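Long-range contacts in single-stranded-DNA-specific exonuclease RecJ (Thermus thermophilus, PDB 2ZXR), which degrades single-stranded DNA in the 5' to 3' direction as a divalent-cation-dependent exonuclease, with no detectable activity on single-stranded RNA: residues E30-A34 / L431-P435; F462-P468 / P501-G507; F540-L546 / R600-G606; V630-L634 / E648-Y653. All blocks are in the same frame, centred on the assembly; numbering follows the deposited sequence.

Contact 1: E30-A34 / L431-P435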
loop_
_atom_site.group_PDB
_atom_site.type_symbol
_atom_site.label_atom_id
_atom_site.label_comp_id
_atom_site.label_asym_id
_atom_site.label_seq_id
_atom_site.Cartn_x
_atom_site.Cartn_y
_atom_site.Cartn_z
ATOM N N GLU A 30 -13.932 10.936 -7.401
ATOM C CA GLU A 30 -13.297 9.698 -6.933
ATOM C C GLU A 30 -11.819 9.868 -6.671
ATOM O O GLU A 30 -11.332 9.623 -5.562
ATOM C CB GLU A 30 -13.480 8.578 -7.956
ATOM C CG GLU A 30 -14.922 8.198 -8.205
ATOM C CD GLU A 30 -15.614 9.182 -9.116
ATOM O OE1 GLU A 30 -14.901 9.948 -9.819
ATOM O OE2 GLU A 30 -16.861 9.179 -9.130
ATOM N N ALA A 31 -11.098 10.284 -7.701
ATOM C CA ALA A 31 -9.669 10.496 -7.587
ATOM C C ALA A 31 -9.369 11.568 -6.533
ATOM O O ALA A 31 -8.425 11.434 -5.744
ATOM C CB ALA A 31 -9.100 10.899 -8.947
ATOM N N ALA A 32 -10.172 12.631 -6.503
ATOM C CA ALA A 32 -9.950 13.686 -5.510
ATOM C C ALA A 32 -10.079 13.116 -4.101
ATOM O O ALA A 32 -9.416 13.571 -3.184
ATOM C CB ALA A 32 -10.939 14.833 -5.706
ATOM N N LEU A 33 -10.944 12.126 -3.928
ATOM C CA LEU A 33 -11.119 11.498 -2.625
ATOM C C LEU A 33 -9.776 10.865 -2.221
ATOM O O LEU A 33 -9.304 11.028 -1.083
ATOM C CB LEU A 33 -12.189 10.410 -2.730
ATOM C CG LEU A 33 -13.478 10.551 -1.927
ATOM C CD1 LEU A 33 -14.566 9.638 -2.516
ATOM C CD2 LEU A 33 -13.196 10.183 -0.487
ATOM N N ALA A 34 -9.173 10.141 -3.161
ATOM C CA ALA A 34 -7.880 9.476 -2.939
ATOM C C ALA A 34 -6.787 10.508 -2.623
ATOM O O ALA A 34 -6.059 10.388 -1.623
ATOM C CB ALA A 34 -7.499 8.656 -4.169
ATOM N N LEU A 431 -11.920 2.881 -1.050
ATOM C CA LEU A 431 -11.957 4.290 -1.405
ATOM C C LEU A 431 -13.390 4.759 -1.597
ATOM O O LEU A 431 -13.798 5.776 -1.048
ATOM C CB LEU A 431 -11.195 4.535 -2.715
ATOM C CG LEU A 431 -10.476 5.849 -3.042
ATOM C CD1 LEU A 431 -10.803 6.223 -4.493
ATOM C CD2 LEU A 431 -10.837 6.944 -2.100
ATOM N N ASP A 432 -14.163 3.997 -2.353
ATOM C CA ASP A 432 -15.531 4.404 -2.634
ATOM C C ASP A 432 -16.208 3.317 -3.446
ATOM O O ASP A 432 -15.580 2.325 -3.813
ATOM C CB ASP A 432 -15.481 5.693 -3.456
ATOM C CG ASP A 432 -16.851 6.250 -3.776
ATOM O OD1 ASP A 432 -16.949 7.007 -4.773
ATOM O OD2 ASP A 432 -17.821 5.954 -3.044
ATOM N N LEU A 433 -17.496 3.520 -3.717
ATOM C CA LEU A 433 -18.303 2.614 -4.534
ATOM C C LEU A 433 -17.791 2.846 -5.958
ATOM O O LEU A 433 -17.538 3.977 -6.328
ATOM C CB LEU A 433 -19.779 3.025 -4.465
ATOM C CG LEU A 433 -20.821 2.404 -3.520
ATOM C CD1 LEU A 433 -20.248 1.182 -2.871
ATOM C CD2 LEU A 433 -21.301 3.421 -2.480
ATOM N N LEU A 434 -17.621 1.794 -6.749
ATOM C CA LEU A 434 -17.141 1.966 -8.126
ATOM C C LEU A 434 -18.176 2.768 -8.923
ATOM O O LEU A 434 -19.367 2.564 -8.751
ATOM C CB LEU A 434 -16.956 0.609 -8.806
ATOM C CG LEU A 434 -16.210 0.633 -10.145
ATOM C CD1 LEU A 434 -14.731 0.855 -9.872
ATOM C CD2 LEU A 434 -16.411 -0.676 -10.889
ATOM N N PRO A 435 -17.727 3.710 -9.781
ATOM C CA PRO A 435 -18.617 4.540 -10.612
ATOM C C PRO A 435 -19.252 3.692 -11.700
ATOM O O PRO A 435 -18.929 2.519 -11.825
ATOM C CB PRO A 435 -17.667 5.586 -11.205
ATOM C CG PRO A 435 -16.657 5.765 -10.122
ATOM C CD PRO A 435 -16.377 4.296 -9.751
#
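This is a buried helix-on-strand contact between the N-terminal part of the chain and the OB-fold region: one side of helix 29-37 rests on the end of strand 426-433, in the mixed sheet it shares with the strands of the OB domain. No hydrogen bond joins the two segments; 282 Å² is buried, with CA-CA spacings of 7.2 Å for Glu30-Asp432 and 6.8 Å for Ala34-Leu431. Leu431, with 80 Å² covered, is the central residue. Its CD2 lies 3.8 Å from Leu33 CB and its CD1 lies 4.1 Å from Ala34 CB, so it fits against one turn of the helix. On the strand side, Leu33 CD1 comes within 4.2 Å of Asp432 CB. The carboxylate of Asp432 has its main partner outside the pair, a salt bridge to Arg633 of helix 624-639, while its backbone bonds to Leu463 of strand 462-466. Helix 15-25 backs the helix through Trp18, which touches both Ala32 and Leu33. The chain then turns so that Pro435 faces the helix again, and the aliphatic part of Glu30 lies along it. The m chi1 of Glu30 brings its CG to 3.6 Å from Pro435 CG, while Glu30 O sits 3.6 Å from Leu431 CD1.

Contact 2: F462-P468 / P501-G507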
loop_
_atom_site.group_PDB
_atom_site.type_symbol
_atom_site.label_atom_id
_atom_site.label_comp_id
_atom_site.label_asym_id
_atom_site.label_seq_id
_atom_site.Cartn_x
_atom_site.Cartn_y
_atom_site.Cartn_z
ATOM N N PHE A 462 -11.801 -0.160 -4.965
ATOM C CA PHE A 462 -13.192 0.281 -5.017
ATOM C C PHE A 462 -14.090 -0.857 -4.547
ATOM O O PHE A 462 -13.730 -2.040 -4.594
ATOM C CB PHE A 462 -13.631 0.681 -6.441
ATOM C CG PHE A 462 -13.012 1.956 -6.941
ATOM C CD1 PHE A 462 -11.793 1.940 -7.610
ATOM C CD2 PHE A 462 -13.626 3.174 -6.705
ATOM C CE1 PHE A 462 -11.192 3.134 -8.038
ATOM C CE2 PHE A 462 -13.042 4.363 -7.118
ATOM C CZ PHE A 462 -11.814 4.343 -7.793
ATOM N N LEU A 463 -15.287 -0.494 -4.118
ATOM C CA LEU A 463 -16.222 -1.491 -3.669
ATOM C C LEU A 463 -17.250 -1.664 -4.769
ATOM O O LEU A 463 -17.723 -0.682 -5.324
ATOM C CB LEU A 463 -16.891 -1.012 -2.385
ATOM C CG LEU A 463 -18.035 -1.849 -1.813
ATOM C CD1 LEU A 463 -17.483 -3.172 -1.236
ATOM C CD2 LEU A 463 -18.739 -1.037 -0.716
ATOM N N LEU A 464 -17.542 -2.910 -5.111
ATOM C CA LEU A 464 -18.563 -3.245 -6.085
ATOM C C LEU A 464 -19.509 -4.127 -5.274
ATOM O O LEU A 464 -19.089 -4.764 -4.284
ATOM C CB LEU A 464 -18.026 -4.028 -7.274
ATOM C CG LEU A 464 -17.170 -3.242 -8.266
ATOM C CD1 LEU A 464 -15.845 -2.863 -7.594
ATOM C CD2 LEU A 464 -16.918 -4.091 -9.514
ATOM N N PHE A 465 -20.775 -4.160 -5.677
ATOM C CA PHE A 465 -21.772 -4.916 -4.933
ATOM C C PHE A 465 -22.880 -5.392 -5.849
ATOM O O PHE A 465 -23.261 -4.688 -6.788
ATOM C CB PHE A 465 -22.364 -4.019 -3.844
ATOM C CG PHE A 465 -23.281 -4.738 -2.889
ATOM C CD1 PHE A 465 -24.623 -4.942 -3.199
ATOM C CD2 PHE A 465 -22.795 -5.243 -1.688
ATOM C CE1 PHE A 465 -25.477 -5.652 -2.318
ATOM C CE2 PHE A 465 -23.639 -5.953 -0.797
ATOM C CZ PHE A 465 -24.981 -6.154 -1.123
ATOM N N GLY A 466 -23.396 -6.589 -5.580
ATOM C CA GLY A 466 -24.486 -7.095 -6.391
ATOM C C GLY A 466 -24.594 -8.590 -6.570
ATOM O O GLY A 466 -23.937 -9.386 -5.878
ATOM N N ALA A 467 -25.459 -8.972 -7.501
ATOM C CA ALA A 467 -25.660 -10.372 -7.817
ATOM C C ALA A 467 -24.797 -10.572 -9.045
ATOM O O ALA A 467 -25.000 -9.932 -10.070
ATOM C CB ALA A 467 -27.130 -10.655 -8.131
ATOM N N PRO A 468 -23.795 -11.445 -8.938
ATOM C CA PRO A 468 -22.891 -11.720 -10.055
ATOM C C PRO A 468 -23.651 -12.299 -11.230
ATOM O O PRO A 468 -24.667 -12.965 -11.038
ATOM C CB PRO A 468 -21.903 -12.713 -9.456
ATOM C CG PRO A 468 -22.743 -13.442 -8.439
ATOM C CD PRO A 468 -23.523 -12.333 -7.794
ATOM N N PRO A 501 -25.444 -15.791 -3.874
ATOM C CA PRO A 501 -26.400 -15.023 -4.686
ATOM C C PRO A 501 -26.081 -13.527 -4.746
ATOM O O PRO A 501 -26.401 -12.842 -5.722
ATOM C CB PRO A 501 -27.748 -15.336 -4.024
ATOM C CG PRO A 501 -27.377 -15.699 -2.612
ATOM C CD PRO A 501 -26.117 -16.497 -2.769
ATOM N N GLU A 502 -25.449 -13.031 -3.694
ATOM C CA GLU A 502 -25.052 -11.639 -3.626
ATOM C C GLU A 502 -23.630 -11.568 -3.103
ATOM O O GLU A 502 -23.276 -12.254 -2.133
ATOM C CB GLU A 502 -25.962 -10.857 -2.686
ATOM C CG GLU A 502 -26.989 -9.977 -3.374
ATOM C CD GLU A 502 -27.475 -8.883 -2.439
ATOM O OE1 GLU A 502 -28.354 -8.079 -2.831
ATOM O OE2 GLU A 502 -26.959 -8.830 -1.296
ATOM N N VAL A 503 -22.816 -10.725 -3.731
ATOM C CA VAL A 503 -21.427 -10.574 -3.314
ATOM C C VAL A 503 -20.996 -9.128 -3.125
ATOM O O VAL A 503 -21.658 -8.180 -3.563
ATOM C CB VAL A 503 -20.453 -11.198 -4.346
ATOM C CG1 VAL A 503 -20.696 -12.688 -4.483
ATOM C CG2 VAL A 503 -20.628 -10.515 -5.684
ATOM N N GLU A 504 -19.871 -8.977 -2.451
ATOM C CA GLU A 504 -19.252 -7.684 -2.225
ATOM C C GLU A 504 -17.841 -7.897 -2.753
ATOM O O GLU A 504 -17.265 -8.955 -2.542
ATOM C CB GLU A 504 -19.198 -7.355 -0.736
ATOM C CG GLU A 504 -20.218 -6.348 -0.331
ATOM C CD GLU A 504 -20.178 -6.046 1.129
ATOM O OE1 GLU A 504 -20.733 -4.990 1.476
ATOM O OE2 GLU A 504 -19.609 -6.847 1.922
ATOM N N VAL A 505 -17.295 -6.907 -3.441
ATOM C CA VAL A 505 -15.952 -7.027 -4.005
ATOM C C VAL A 505 -15.110 -5.797 -3.737
ATOM O O VAL A 505 -15.588 -4.677 -3.929
ATOM C CB VAL A 505 -15.984 -7.172 -5.536
ATOM C CG1 VAL A 505 -14.532 -7.156 -6.082
ATOM C CG2 VAL A 505 -16.704 -8.455 -5.938
ATOM N N ALA A 506 -13.862 -6.013 -3.310
ATOM C CA ALA A 506 -12.913 -4.937 -3.084
ATOM C C ALA A 506 -12.005 -5.102 -4.291
ATOM O O ALA A 506 -11.303 -6.114 -4.401
ATOM C CB ALA A 506 -12.138 -5.163 -1.828
ATOM N N GLY A 507 -12.004 -4.142 -5.214
ATOM C CA GLY A 507 -11.174 -4.346 -6.381
ATOM C C GLY A 507 -10.410 -3.193 -6.982
ATOM O O GLY A 507 -10.734 -2.038 -6.758
#
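Gly466 has phi/psi of 150°/-169°, where a CB would jam against the preceding carbonyl oxygen, yet it still closes a regular antiparallel pair with Val503. Strands 462-466 and 503-507, running at 160° to each other, are neighbours in the mixed sheet of the RecJ OB domain. Three hydrogen-bonded pairs, Phe462-Gly507, Leu464-Val505 and Gly466-Val503, alternate with the non-hydrogen-bonded pairs Leu463-Ala506 and Phe465-Glu504. Each of the first three is bonded both ways: Phe462 N to Gly507 O and Gly507 N to Phe462 O, both 2.8 Å; Leu464 N to Val505 O and Val505 N to Leu464 O, both 2.9 Å; Gly466 N to Val503 O at 3.1 Å, returned by Val503 N to Gly466 O at 2.8 Å. Leu464 and Val505 share one face, their CB atoms 4.1 Å apart, and Leu484 of strand 479-484 packs on both. Past the last pair, Pro468 CD reaches Val503 CG2 at 4.0 Å. Leu463, Phe465, Glu504 and Ala506 occupy the other face, where Trp7 of strand 5-9 touches Leu463, Glu504 and Ala506. Glu504 is salt-bridged to Arg528, and Phe465 makes a cation-pi contact with Arg640. Backbone bonding thus sets the register, while one face is apolar and the other accommodates charge.

Contact 3: F540-L546 / R600-G606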
loop_
_atom_site.group_PDB
_atom_site.type_symbol
_atom_site.label_atom_id
_atom_site.label_comp_id
_atom_site.label_asym_id
_atom_site.label_seq_id
_atom_site.Cartn_x
_atom_site.Cartn_y
_atom_site.Cartn_z
ATOM N N PHE A 540 -27.607 9.135 12.647
ATOM C CA PHE A 540 -28.762 9.914 13.087
ATOM C C PHE A 540 -29.940 9.559 12.161
ATOM O O PHE A 540 -31.105 9.706 12.535
ATOM C CB PHE A 540 -28.469 11.436 13.076
ATOM C CG PHE A 540 -28.365 12.039 11.694
ATOM C CD1 PHE A 540 -29.509 12.417 10.996
ATOM C CD2 PHE A 540 -27.114 12.178 11.069
ATOM C CE1 PHE A 540 -29.411 12.923 9.680
ATOM C CE2 PHE A 540 -27.000 12.678 9.771
ATOM C CZ PHE A 540 -28.148 13.055 9.066
ATOM N N ALA A 541 -29.636 9.057 10.967
ATOM C CA ALA A 541 -30.671 8.664 10.016
ATOM C C ALA A 541 -30.568 7.145 9.772
ATOM O O ALA A 541 -29.512 6.625 9.369
ATOM C CB ALA A 541 -30.509 9.446 8.726
ATOM N N TYR A 542 -31.678 6.452 10.022
ATOM C CA TYR A 542 -31.762 5.006 9.913
ATOM C C TYR A 542 -32.658 4.517 8.805
ATOM O O TYR A 542 -33.882 4.630 8.900
ATOM C CB TYR A 542 -32.247 4.427 11.237
ATOM C CG TYR A 542 -31.276 4.703 12.363
ATOM C CD1 TYR A 542 -31.110 5.992 12.869
ATOM C CD2 TYR A 542 -30.485 3.674 12.892
ATOM C CE1 TYR A 542 -30.185 6.250 13.875
ATOM C CE2 TYR A 542 -29.554 3.925 13.893
ATOM C CZ TYR A 542 -29.413 5.205 14.375
ATOM O OH TYR A 542 -28.484 5.436 15.357
ATOM N N PRO A 543 -32.060 3.956 7.740
ATOM C CA PRO A 543 -32.816 3.444 6.592
ATOM C C PRO A 543 -33.847 2.416 7.006
ATOM O O PRO A 543 -33.552 1.509 7.796
ATOM C CB PRO A 543 -31.737 2.810 5.696
ATOM C CG PRO A 543 -30.539 3.651 5.974
ATOM C CD PRO A 543 -30.609 3.871 7.492
ATOM N N LEU A 544 -35.039 2.561 6.440
ATOM C CA LEU A 544 -36.151 1.651 6.674
ATOM C C LEU A 544 -36.772 1.424 5.293
ATOM O O LEU A 544 -36.944 2.373 4.532
ATOM C CB LEU A 544 -37.180 2.300 7.594
ATOM C CG LEU A 544 -38.432 1.518 7.983
ATOM C CD1 LEU A 544 -38.076 0.399 8.948
ATOM C CD2 LEU A 544 -39.423 2.468 8.657
ATOM N N PRO A 545 -37.087 0.163 4.952
ATOM C CA PRO A 545 -37.694 -0.189 3.665
ATOM C C PRO A 545 -39.006 0.587 3.468
ATOM O O PRO A 545 -39.754 0.787 4.424
ATOM C CB PRO A 545 -37.929 -1.691 3.792
ATOM C CG PRO A 545 -36.799 -2.125 4.701
ATOM C CD PRO A 545 -36.809 -1.040 5.754
ATOM N N LEU A 546 -39.280 1.010 2.236
ATOM C CA LEU A 546 -40.497 1.773 1.954
ATOM C C LEU A 546 -41.783 1.077 2.415
ATOM O O LEU A 546 -42.692 1.724 2.953
ATOM C CB LEU A 546 -40.623 2.090 0.467
ATOM C CG LEU A 546 -41.891 2.909 0.161
ATOM C CD1 LEU A 546 -41.797 4.255 0.863
ATOM C CD2 LEU A 546 -42.053 3.131 -1.349
ATOM N N ARG A 600 -32.386 11.899 15.045
ATOM C CA ARG A 600 -32.459 10.450 15.231
ATOM C C ARG A 600 -33.802 10.079 14.621
ATOM O O ARG A 600 -34.862 10.126 15.272
ATOM C CB ARG A 600 -32.402 10.036 16.690
ATOM C CG ARG A 600 -31.862 8.600 16.889
ATOM C CD ARG A 600 -32.757 7.522 16.257
ATOM N NE ARG A 600 -32.293 6.154 16.541
ATOM C CZ ARG A 600 -32.939 5.036 16.189
ATOM N NH1 ARG A 600 -32.432 3.848 16.490
ATOM N NH2 ARG A 600 -34.090 5.096 15.535
ATOM N N VAL A 601 -33.747 9.734 13.344
ATOM C CA VAL A 601 -34.950 9.411 12.601
ATOM C C VAL A 601 -34.806 8.171 11.743
ATOM O O VAL A 601 -33.696 7.669 11.521
ATOM C CB VAL A 601 -35.336 10.600 11.696
ATOM C CG1 VAL A 601 -35.657 11.811 12.551
ATOM C CG2 VAL A 601 -34.173 10.932 10.735
ATOM N N GLU A 602 -35.945 7.678 11.262
ATOM C CA GLU A 602 -35.959 6.507 10.393
ATOM C C GLU A 602 -36.336 7.058 9.039
ATOM O O GLU A 602 -37.283 7.845 8.913
ATOM C CB GLU A 602 -36.971 5.486 10.886
ATOM C CG GLU A 602 -36.525 4.895 12.194
ATOM C CD GLU A 602 -37.446 3.812 12.659
ATOM O OE1 GLU A 602 -38.229 4.083 13.591
ATOM O OE2 GLU A 602 -37.400 2.701 12.090
ATOM N N VAL A 603 -35.567 6.668 8.030
ATOM C CA VAL A 603 -35.787 7.203 6.715
ATOM C C VAL A 603 -36.040 6.164 5.661
ATOM O O VAL A 603 -35.334 5.164 5.563
ATOM C CB VAL A 603 -34.581 8.069 6.295
ATOM C CG1 VAL A 603 -34.823 8.702 4.933
ATOM C CG2 VAL A 603 -34.314 9.115 7.370
ATOM N N ALA A 604 -37.076 6.408 4.880
ATOM C CA ALA A 604 -37.434 5.527 3.790
ATOM C C ALA A 604 -37.425 6.425 2.552
ATOM O O ALA A 604 -37.555 7.647 2.657
ATOM C CB ALA A 604 -38.829 4.939 4.018
ATOM N N LEU A 605 -37.240 5.828 1.387
ATOM C CA LEU A 605 -37.243 6.607 0.159
ATOM C C LEU A 605 -38.404 6.075 -0.630
ATOM O O LEU A 605 -39.403 6.761 -0.875
ATOM C CB LEU A 605 -35.967 6.369 -0.631
ATOM C CG LEU A 605 -34.675 6.809 0.041
ATOM C CD1 LEU A 605 -33.504 6.310 -0.809
ATOM C CD2 LEU A 605 -34.675 8.328 0.215
ATOM N N GLY A 606 -38.248 4.818 -0.999
ATOM C CA GLY A 606 -39.259 4.144 -1.764
ATOM C C GLY A 606 -38.741 2.999 -2.608
ATOM O O GLY A 606 -37.666 2.432 -2.363
HETATM O O HOH W 1 -34.849 2.012 10.620
HETATM O O HOH W 2 -37.364 0.161 -0.166
#
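Ala541, Val601 and Val603 form the apolar centre, with Ala541 CB 4.1 Å from Val603 CG2 and 4.4 Å from Val601 CG2. Further along, Leu546 CD1 lies 4.4 Å from Ala604 CB; Ala549 of helix 546-554 touches Ala604 and Leu544. The backbones beneath are parallel strands, with axes 4.3 Å apart at 37°, and bond in the staggered parallel pattern: Val601 N to Phe540 O, Tyr542 N to Val601 O, Val603 N to Tyr542 O and Leu544 N to Val603 O, each 2.8 Å. Strand 541-543 is an edge strand of the five-stranded parallel sheet in the C-terminal domain, and strand 601-603 is next to it, bonded in turn to strand 587-588. Pro543 has no amide hydrogen, but that position is not called on here: Tyr542 N and Leu544 N are the donors. Tyr542 and Glu602 occupy the face across from the alanine and valines. There the Arg600 guanidinium lies flat on the tyrosine, with its CZ 3.8 Å from the Tyr542 ring centroid, a stacked cation-pi contact. Glu602 is salt-bridged to Arg552. At the far end, a water accepts from Leu546 N at 3.2 Å and donates to Gly606 O, also at 3.2 Å.

Contact 4: V630-L634 / E648-Y653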
loop_
_atom_site.group_PDB
_atom_site.type_symbol
_atom_site.label_atom_id
_atom_site.label_comp_id
_atom_site.label_asym_id
_atom_site.label_seq_id
_atom_site.Cartn_x
_atom_site.Cartn_y
_atom_site.Cartn_z
ATOM N N VAL A 630 -22.443 11.116 -4.457
ATOM C CA VAL A 630 -23.254 11.200 -3.244
ATOM C C VAL A 630 -24.558 10.403 -3.400
ATOM O O VAL A 630 -24.958 9.668 -2.488
ATOM C CB VAL A 630 -23.545 12.682 -2.888
ATOM C CG1 VAL A 630 -24.448 12.760 -1.651
ATOM C CG2 VAL A 630 -22.232 13.405 -2.633
ATOM N N HIS A 631 -25.194 10.522 -4.560
ATOM C CA HIS A 631 -26.428 9.776 -4.845
ATOM C C HIS A 631 -26.226 8.273 -4.780
ATOM O O HIS A 631 -26.991 7.563 -4.123
ATOM C CB HIS A 631 -26.988 10.169 -6.220
ATOM C CG HIS A 631 -27.579 11.550 -6.241
ATOM N ND1 HIS A 631 -28.106 12.124 -7.377
ATOM C CD2 HIS A 631 -27.751 12.457 -5.248
ATOM C CE1 HIS A 631 -28.582 13.324 -7.082
ATOM N NE2 HIS A 631 -28.379 13.550 -5.798
ATOM N N ARG A 632 -25.195 7.778 -5.456
ATOM C CA ARG A 632 -24.903 6.349 -5.451
ATOM C C ARG A 632 -24.615 5.887 -4.009
ATOM O O ARG A 632 -24.999 4.778 -3.602
ATOM C CB ARG A 632 -23.706 6.083 -6.376
ATOM C CG ARG A 632 -23.048 4.721 -6.266
ATOM C CD ARG A 632 -21.530 4.883 -6.512
ATOM N NE ARG A 632 -21.322 5.826 -7.592
ATOM C CZ ARG A 632 -20.221 6.537 -7.799
ATOM N NH1 ARG A 632 -19.170 6.421 -7.004
ATOM N NH2 ARG A 632 -20.207 7.419 -8.782
ATOM N N ARG A 633 -23.923 6.725 -3.239
ATOM C CA ARG A 633 -23.647 6.394 -1.831
ATOM C C ARG A 633 -24.960 6.289 -1.059
ATOM O O ARG A 633 -25.181 5.324 -0.334
ATOM C CB ARG A 633 -22.808 7.470 -1.145
ATOM C CG ARG A 633 -21.349 7.142 -0.999
ATOM C CD ARG A 633 -21.126 5.862 -0.231
ATOM N NE ARG A 633 -20.212 6.115 0.868
ATOM C CZ ARG A 633 -18.948 6.492 0.728
ATOM N NH1 ARG A 633 -18.419 6.663 -0.472
ATOM N NH2 ARG A 633 -18.221 6.690 1.808
ATOM N N LEU A 634 -25.823 7.291 -1.220
ATOM C CA LEU A 634 -27.114 7.304 -0.517
ATOM C C LEU A 634 -27.905 6.048 -0.797
ATOM O O LEU A 634 -28.363 5.371 0.123
ATOM C CB LEU A 634 -27.957 8.526 -0.921
ATOM C CG LEU A 634 -27.733 9.847 -0.191
ATOM C CD1 LEU A 634 -28.626 10.934 -0.800
ATOM C CD2 LEU A 634 -28.057 9.673 1.289
ATOM N N GLU A 648 -23.806 9.738 6.865
ATOM C CA GLU A 648 -22.686 10.517 6.364
ATOM C C GLU A 648 -23.013 11.064 4.991
ATOM O O GLU A 648 -22.771 12.248 4.688
ATOM C CB GLU A 648 -21.423 9.650 6.288
ATOM C CG GLU A 648 -20.257 10.376 5.665
ATOM C CD GLU A 648 -19.025 9.504 5.557
ATOM O OE1 GLU A 648 -19.141 8.335 5.112
ATOM O OE2 GLU A 648 -17.943 10.006 5.911
ATOM N N ALA A 649 -23.560 10.180 4.162
ATOM C CA ALA A 649 -23.923 10.517 2.800
ATOM C C ALA A 649 -24.988 11.606 2.762
ATOM O O ALA A 649 -25.014 12.443 1.846
ATOM C CB ALA A 649 -24.428 9.273 2.087
ATOM N N LEU A 650 -25.882 11.577 3.747
ATOM C CA LEU A 650 -26.951 12.562 3.802
ATOM C C LEU A 650 -26.347 13.932 4.077
ATOM O O LEU A 650 -26.756 14.919 3.473
ATOM C CB LEU A 650 -27.982 12.176 4.871
ATOM C CG LEU A 650 -29.172 13.137 5.029
ATOM C CD1 LEU A 650 -29.782 13.471 3.671
ATOM C CD2 LEU A 650 -30.206 12.502 5.931
ATOM N N LEU A 651 -25.365 13.999 4.974
ATOM C CA LEU A 651 -24.714 15.283 5.246
ATOM C C LEU A 651 -24.076 15.839 3.961
ATOM O O LEU A 651 -24.188 17.030 3.661
ATOM C CB LEU A 651 -23.635 15.130 6.310
ATOM C CG LEU A 651 -24.110 14.647 7.684
ATOM C CD1 LEU A 651 -22.920 14.735 8.656
ATOM C CD2 LEU A 651 -25.267 15.521 8.192
ATOM N N ALA A 652 -23.418 14.983 3.185
ATOM C CA ALA A 652 -22.792 15.464 1.954
ATOM C C ALA A 652 -23.902 15.908 1.008
ATOM O O ALA A 652 -23.757 16.893 0.273
ATOM C CB ALA A 652 -21.929 14.347 1.300
ATOM N N TYR A 653 -25.011 15.173 1.043
ATOM C CA TYR A 653 -26.167 15.474 0.203
ATOM C C TYR A 653 -26.708 16.885 0.480
ATOM O O TYR A 653 -27.011 17.617 -0.463
ATOM C CB TYR A 653 -27.274 14.448 0.429
ATOM C CG TYR A 653 -28.541 14.719 -0.365
ATOM C CD1 TYR A 653 -28.605 14.452 -1.724
ATOM C CD2 TYR A 653 -29.670 15.269 0.248
ATOM C CE1 TYR A 653 -29.755 14.726 -2.460
ATOM C CE2 TYR A 653 -30.833 15.544 -0.486
ATOM C CZ TYR A 653 -30.860 15.270 -1.841
ATOM O OH TYR A 653 -31.992 15.560 -2.583
HETATM O O HOH W 3 -21.135 7.713 3.144
#
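Leu634, Tyr653 and Ala649, each burying about 60 Å² or more, carry this contact between two helices of the C-terminal domain. Leu634 spreads its two methyls over the partner helix: CD2 lies 3.7 Å from Ala649 CB, and CD1 packs at 3.6 Å from Tyr653 CD1. The CA-to-CB bond of Ala649 points toward helix 624-639, and its small side chain allows Leu634 and Ala649 to stand with their CA atoms only 5.6 Å apart; its CB is also 4.0 Å from Arg633 CB. Tyr653 closes one end, its CB 3.9 Å from Val630 CG1 and its ring rim to rim with that of His631 (centroids 6.0 Å apart). Val630 meets Ala652, CG2 to CB at 4.1 Å. At the other end, Arg633 NH2 and Glu648 OE1 form a long salt bridge of 3.8 Å; a water gives Glu648 OE1 a 2.9 Å hydrogen bond and weakly accepts one from Arg633 NE, also at 2.9 Å. Stronger partners lie beyond the pair: Asp432 for Arg633 and the amide of Leu12 for Glu648. With axes 9.0 Å apart at 150°, and three residues between helices 624-639 and 643-655, the arrangement is an antiparallel helical hairpin.

Following the chain, contact 1 closes the longest loop, bringing the N-terminal helix 29-37 back to strand 426-433 across 396 intervening residues. Contacts 2, 3 and 4 then close shorter loops in turn; all four are in series, none nested or crossed. Contact 2 extends the sheet that contact 1 enters: strands 426-433 and 462-466 are neighbours, with Asp432 O 2.8 Å from Leu463 N. Contact 3 joins the edge of the separate parallel sheet, and contact 4 lies beside it, Phe540 packing on Leu650 and Leu651. Contact 4 also reaches contact 1 through Arg633 and Asp432, so the C-terminal helices bridge the parallel sheet and the OB-domain sheet.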